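Serine protease (Arthrobacter nicotinovorans, PDB 3WY8) probably hydrolyses peptide bonds as a secreted, trypsin-like serine protease, of which this chain is the protease domain. Local coordinates at residues 27-39 / 104-116. Residues are numbered along the deposited sequence; the frame is centred on the assembly and turned at random.
Sequences GNSVTAANKSTVS and QKLADVVGSSGVQ
K35 lies along the first turn of helix 106-110, and its side chain can be followed atom by atom. CB meets the K105 CB methylene and the A107 CB methyl, each at 3.9 Å. CG stands anti to the carbonyl carbon (chi1 -67°), and the extended chain beyond it brings CD obliquely up to the oxygen side of the D108 carboxylate, nearly equidistant from OD1 and OD2. NZ then closes a salt bridge with D108 OD1 at 3.1 Å, on the syn lone pair. K105 NZ, 5.1 Å from K35 NZ, adds a like charge that the carboxylate may partly offset. The backbone of K35 fixes the same helix end: A107 N donates to K35 O almost linearly (172°). The preceding N-H, that of L106, instead donates to a water that in turn donates to S36 OG.

The linker after the helix is held separately. S29 OG, anti to its own N, donates to G111 O at 2.8 Å in the carbonyl plane. S113 N to S29 O and T31 N to S113 O form a single parallel bridge between V30 and S113. Beside it T31 OG1 and S112 OG share a hydrogen bond of 2.9 Å; N28 ND2 donates to S113 OG, which lies in the amide plane, while N28 OD1 is bonded to H10.

V38 CG2 meets L106 CD2 at 3.5 Å, and F58 of strand 55-60 touches both residues. Helix 106-110 packs against the six-stranded barrel of a chymotrypsin-like fold, L106 reaching residues of strands 37-40 and 55-60, consistent with covering one end of it. Its axis stands at 89° to strand 27-29, while N34 and T31 bond to C-terminal helix 207-218 or its end and S113 touches F176 of the other sheet.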
loop_
_atom_site.group_PDB
_atom_site.type_symbol
_atom_site.label_atom_id
_atom_site.label_comp_id
_atom_site.label_asym_id
_atom_site.label_seq_id
_atom_site.Cartn_x
_atom_site.Cartn_y
_atom_site.Cartn_z
ATOM N N GLY A 27 -0.726 -1.095 4.191
ATOM C CA GLY A 27 0.432 -0.272 3.885
ATOM C C GLY A 27 1.730 -0.904 4.336
ATOM O O GLY A 27 1.743 -2.009 4.890
ATOM N N ASN A 28 2.827 -0.190 4.103
ATOM C CA ASN A 28 4.151 -0.731 4.373
ATOM C C ASN A 28 5.132 0.356 4.767
ATOM O O ASN A 28 5.179 1.414 4.133
ATOM C CB ASN A 28 4.661 -1.462 3.127
ATOM C CG ASN A 28 5.896 -2.286 3.396
ATOM O OD1 ASN A 28 5.957 -3.042 4.368
ATOM N ND2 ASN A 28 6.881 -2.165 2.520
ATOM N N SER A 29 5.910 0.095 5.819
ATOM C CA SER A 29 7.004 0.980 6.201
ATOM C C SER A 29 8.112 0.877 5.149
ATOM O O SER A 29 8.656 -0.204 4.912
ATOM C CB SER A 29 7.535 0.618 7.590
ATOM O OG SER A 29 8.658 1.422 7.933
ATOM N N VAL A 30 8.418 2.001 4.503
ATOM C CA VAL A 30 9.441 2.021 3.447
ATOM C C VAL A 30 10.625 2.884 3.854
ATOM O O VAL A 30 10.469 3.874 4.571
ATOM C CB VAL A 30 8.885 2.471 2.067
ATOM C CG1 VAL A 30 7.922 1.421 1.513
ATOM C CG2 VAL A 30 8.207 3.844 2.140
ATOM N N THR A 31 11.811 2.490 3.401
ATOM C CA THR A 31 13.032 3.196 3.775
ATOM C C THR A 31 12.946 4.645 3.308
ATOM O O THR A 31 12.501 4.920 2.201
ATOM C CB THR A 31 14.279 2.508 3.200
ATOM O OG1 THR A 31 14.261 1.118 3.564
ATOM C CG2 THR A 31 15.543 3.146 3.745
ATOM N N ALA A 32 13.352 5.561 4.182
ATOM C CA ALA A 32 13.231 6.991 3.932
ATOM C C ALA A 32 14.064 7.738 4.956
ATOM O O ALA A 32 14.140 7.320 6.114
ATOM C CB ALA A 32 11.773 7.423 4.037
ATOM N N ALA A 33 14.674 8.847 4.538
ATOM C CA ALA A 33 15.493 9.664 5.437
ATOM C C ALA A 33 14.763 10.043 6.730
ATOM O O ALA A 33 15.375 10.081 7.799
ATOM C CB ALA A 33 15.998 10.908 4.723
ATOM N N ASN A 34 13.456 10.302 6.636
ATOM C CA ASN A 34 12.668 10.678 7.811
ATOM C C ASN A 34 12.309 9.522 8.759
ATOM O O ASN A 34 11.761 9.750 9.844
ATOM C CB ASN A 34 11.415 11.477 7.411
ATOM C CG ASN A 34 10.452 10.693 6.519
ATOM O OD1 ASN A 34 10.505 9.464 6.428
ATOM N ND2 ASN A 34 9.556 11.418 5.860
ATOM N N LYS A 35 12.619 8.294 8.334
ATOM C CA LYS A 35 12.324 7.065 9.091
ATOM C C LYS A 35 10.852 6.939 9.496
ATOM O O LYS A 35 10.524 6.279 10.493
ATOM C CB LYS A 35 13.225 6.954 10.325
ATOM C CG LYS A 35 14.698 6.742 10.005
ATOM C CD LYS A 35 15.503 6.668 11.286
ATOM C CE LYS A 35 16.953 6.336 11.010
ATOM N NZ LYS A 35 17.641 5.909 12.257
ATOM N N SER A 36 9.977 7.558 8.706
ATOM C CA SER A 36 8.573 7.723 9.076
ATOM C C SER A 36 7.605 7.489 7.920
ATOM O O SER A 36 6.404 7.760 8.048
ATOM C CB SER A 36 8.353 9.139 9.620
ATOM O OG SER A 36 9.123 9.361 10.785
ATOM N N THR A 37 8.118 6.988 6.799
ATOM C CA THR A 37 7.327 6.923 5.569
ATOM C C THR A 37 6.643 5.574 5.379
ATOM O O THR A 37 7.248 4.519 5.587
ATOM C CB THR A 37 8.176 7.311 4.333
ATOM O OG1 THR A 37 8.754 8.603 4.555
ATOM C CG2 THR A 37 7.327 7.371 3.061
ATOM N N VAL A 38 5.370 5.644 4.989
ATOM C CA VAL A 38 4.521 4.475 4.762
ATOM C C VAL A 38 3.981 4.537 3.341
ATOM O O VAL A 38 3.392 5.539 2.935
ATOM C CB VAL A 38 3.337 4.426 5.768
ATOM C CG1 VAL A 38 2.314 3.351 5.373
ATOM C CG2 VAL A 38 3.849 4.177 7.183
ATOM N N SER A 39 4.183 3.465 2.581
ATOM C CA SER A 39 3.633 3.379 1.236
ATOM C C SER A 39 2.218 2.800 1.272
ATOM O O SER A 39 1.913 1.928 2.088
ATOM C CB SER A 39 4.514 2.490 0.372
ATOM O OG SER A 39 4.531 1.184 0.912
ATOM N N GLN A 104 9.603 7.914 19.378
ATOM C CA GLN A 104 10.289 7.014 18.452
ATOM C C GLN A 104 9.794 7.169 17.018
ATOM O O GLN A 104 8.611 7.411 16.791
ATOM C CB GLN A 104 10.095 5.561 18.882
ATOM C CG GLN A 104 10.822 5.152 20.156
ATOM C CD GLN A 104 10.665 3.673 20.449
ATOM O OE1 GLN A 104 9.598 3.216 20.866
ATOM N NE2 GLN A 104 11.731 2.913 20.230
ATOM N N LYS A 105 10.707 7.016 16.059
ATOM C CA LYS A 105 10.365 7.016 14.634
ATOM C C LYS A 105 9.974 5.608 14.175
ATOM O O LYS A 105 10.564 4.620 14.612
ATOM C CB LYS A 105 11.534 7.556 13.797
ATOM C CG LYS A 105 11.730 9.078 13.918
ATOM C CD LYS A 105 13.111 9.531 13.452
ATOM C CE LYS A 105 14.122 9.523 14.596
ATOM N NZ LYS A 105 15.441 10.107 14.200
ATOM N N LEU A 106 8.979 5.524 13.294
ATOM C CA LEU A 106 8.404 4.236 12.884
ATOM C C LEU A 106 9.437 3.187 12.461
ATOM O O LEU A 106 9.398 2.046 12.934
ATOM C CB LEU A 106 7.354 4.440 11.783
ATOM C CG LEU A 106 6.683 3.190 11.197
ATOM C CD1 LEU A 106 5.822 2.466 12.228
ATOM C CD2 LEU A 106 5.852 3.568 10.001
ATOM N N ALA A 107 10.353 3.578 11.576
ATOM C CA ALA A 107 11.343 2.650 11.029
ATOM C C ALA A 107 12.338 2.158 12.078
ATOM O O ALA A 107 12.907 1.074 11.936
ATOM C CB ALA A 107 12.070 3.282 9.845
ATOM N N ASP A 108 12.536 2.947 13.133
ATOM C CA ASP A 108 13.387 2.533 14.245
ATOM C C ASP A 108 12.733 1.433 15.078
ATOM O O ASP A 108 13.428 0.637 15.717
ATOM C CB ASP A 108 13.757 3.725 15.130
ATOM C CG ASP A 108 14.863 4.588 14.527
ATOM O OD1 ASP A 108 15.708 4.060 13.769
ATOM O OD2 ASP A 108 14.892 5.800 14.824
ATOM N N VAL A 109 11.401 1.387 15.049
ATOM C CA VAL A 109 10.631 0.391 15.796
ATOM C C VAL A 109 10.361 -0.867 14.964
ATOM O O VAL A 109 10.532 -1.984 15.459
ATOM C CB VAL A 109 9.303 0.984 16.342
ATOM C CG1 VAL A 109 8.535 -0.046 17.190
ATOM C CG2 VAL A 109 9.575 2.239 17.154
ATOM N N VAL A 110 9.954 -0.689 13.707
ATOM C CA VAL A 110 9.506 -1.830 12.888
ATOM C C VAL A 110 10.352 -2.128 11.644
ATOM O O VAL A 110 10.055 -3.062 10.897
ATOM C CB VAL A 110 8.008 -1.700 12.482
ATOM C CG1 VAL A 110 7.131 -1.527 13.708
ATOM C CG2 VAL A 110 7.799 -0.546 11.499
ATOM N N GLY A 111 11.402 -1.341 11.424
ATOM C CA GLY A 111 12.214 -1.489 10.220
ATOM C C GLY A 111 11.481 -0.939 9.009
ATOM O O GLY A 111 10.452 -0.275 9.146
ATOM N N SER A 112 12.012 -1.225 7.825
ATOM C CA SER A 112 11.435 -0.717 6.583
ATOM C C SER A 112 11.907 -1.513 5.372
ATOM O O SER A 112 12.941 -2.189 5.417
ATOM C CB SER A 112 11.776 0.765 6.407
ATOM O OG SER A 112 13.174 0.951 6.270
ATOM N N SER A 113 11.133 -1.431 4.293
ATOM C CA SER A 113 11.477 -2.081 3.036
ATOM C C SER A 113 12.192 -1.109 2.116
ATOM O O SER A 113 11.830 0.068 2.045
ATOM C CB SER A 113 10.215 -2.565 2.326
ATOM O OG SER A 113 9.494 -3.489 3.119
ATOM N N GLY A 114 13.194 -1.607 1.399
ATOM C CA GLY A 114 13.767 -0.861 0.286
ATOM C C GLY A 114 12.728 -0.703 -0.809
ATOM O O GLY A 114 11.769 -1.484 -0.885
ATOM N N VAL A 115 12.909 0.316 -1.645
ATOM C CA VAL A 115 12.002 0.574 -2.765
ATOM C C VAL A 115 12.732 0.563 -4.104
ATOM O O VAL A 115 13.938 0.819 -4.165
ATOM C CB VAL A 115 11.218 1.913 -2.599
ATOM C CG1 VAL A 115 10.194 1.798 -1.482
ATOM C CG2 VAL A 115 12.162 3.094 -2.357
ATOM N N GLN A 116 11.991 0.254 -5.168
ATOM C CA GLN A 116 12.504 0.309 -6.532
ATOM C C GLN A 116 11.547 1.080 -7.426
ATOM O O GLN A 116 10.324 0.927 -7.320
ATOM C CB GLN A 116 12.702 -1.095 -7.112
ATOM C CG GLN A 116 13.794 -1.925 -6.451
ATOM C CD GLN A 116 15.201 -1.409 -6.709
ATOM O OE1 GLN A 116 15.450 -0.681 -7.676
ATOM N NE2 GLN A 116 16.135 -1.799 -5.846
HETATM O O HOH W 1 15.300 10.402 10.761
HETATM O O HOH W 2 7.568 8.085 12.803
#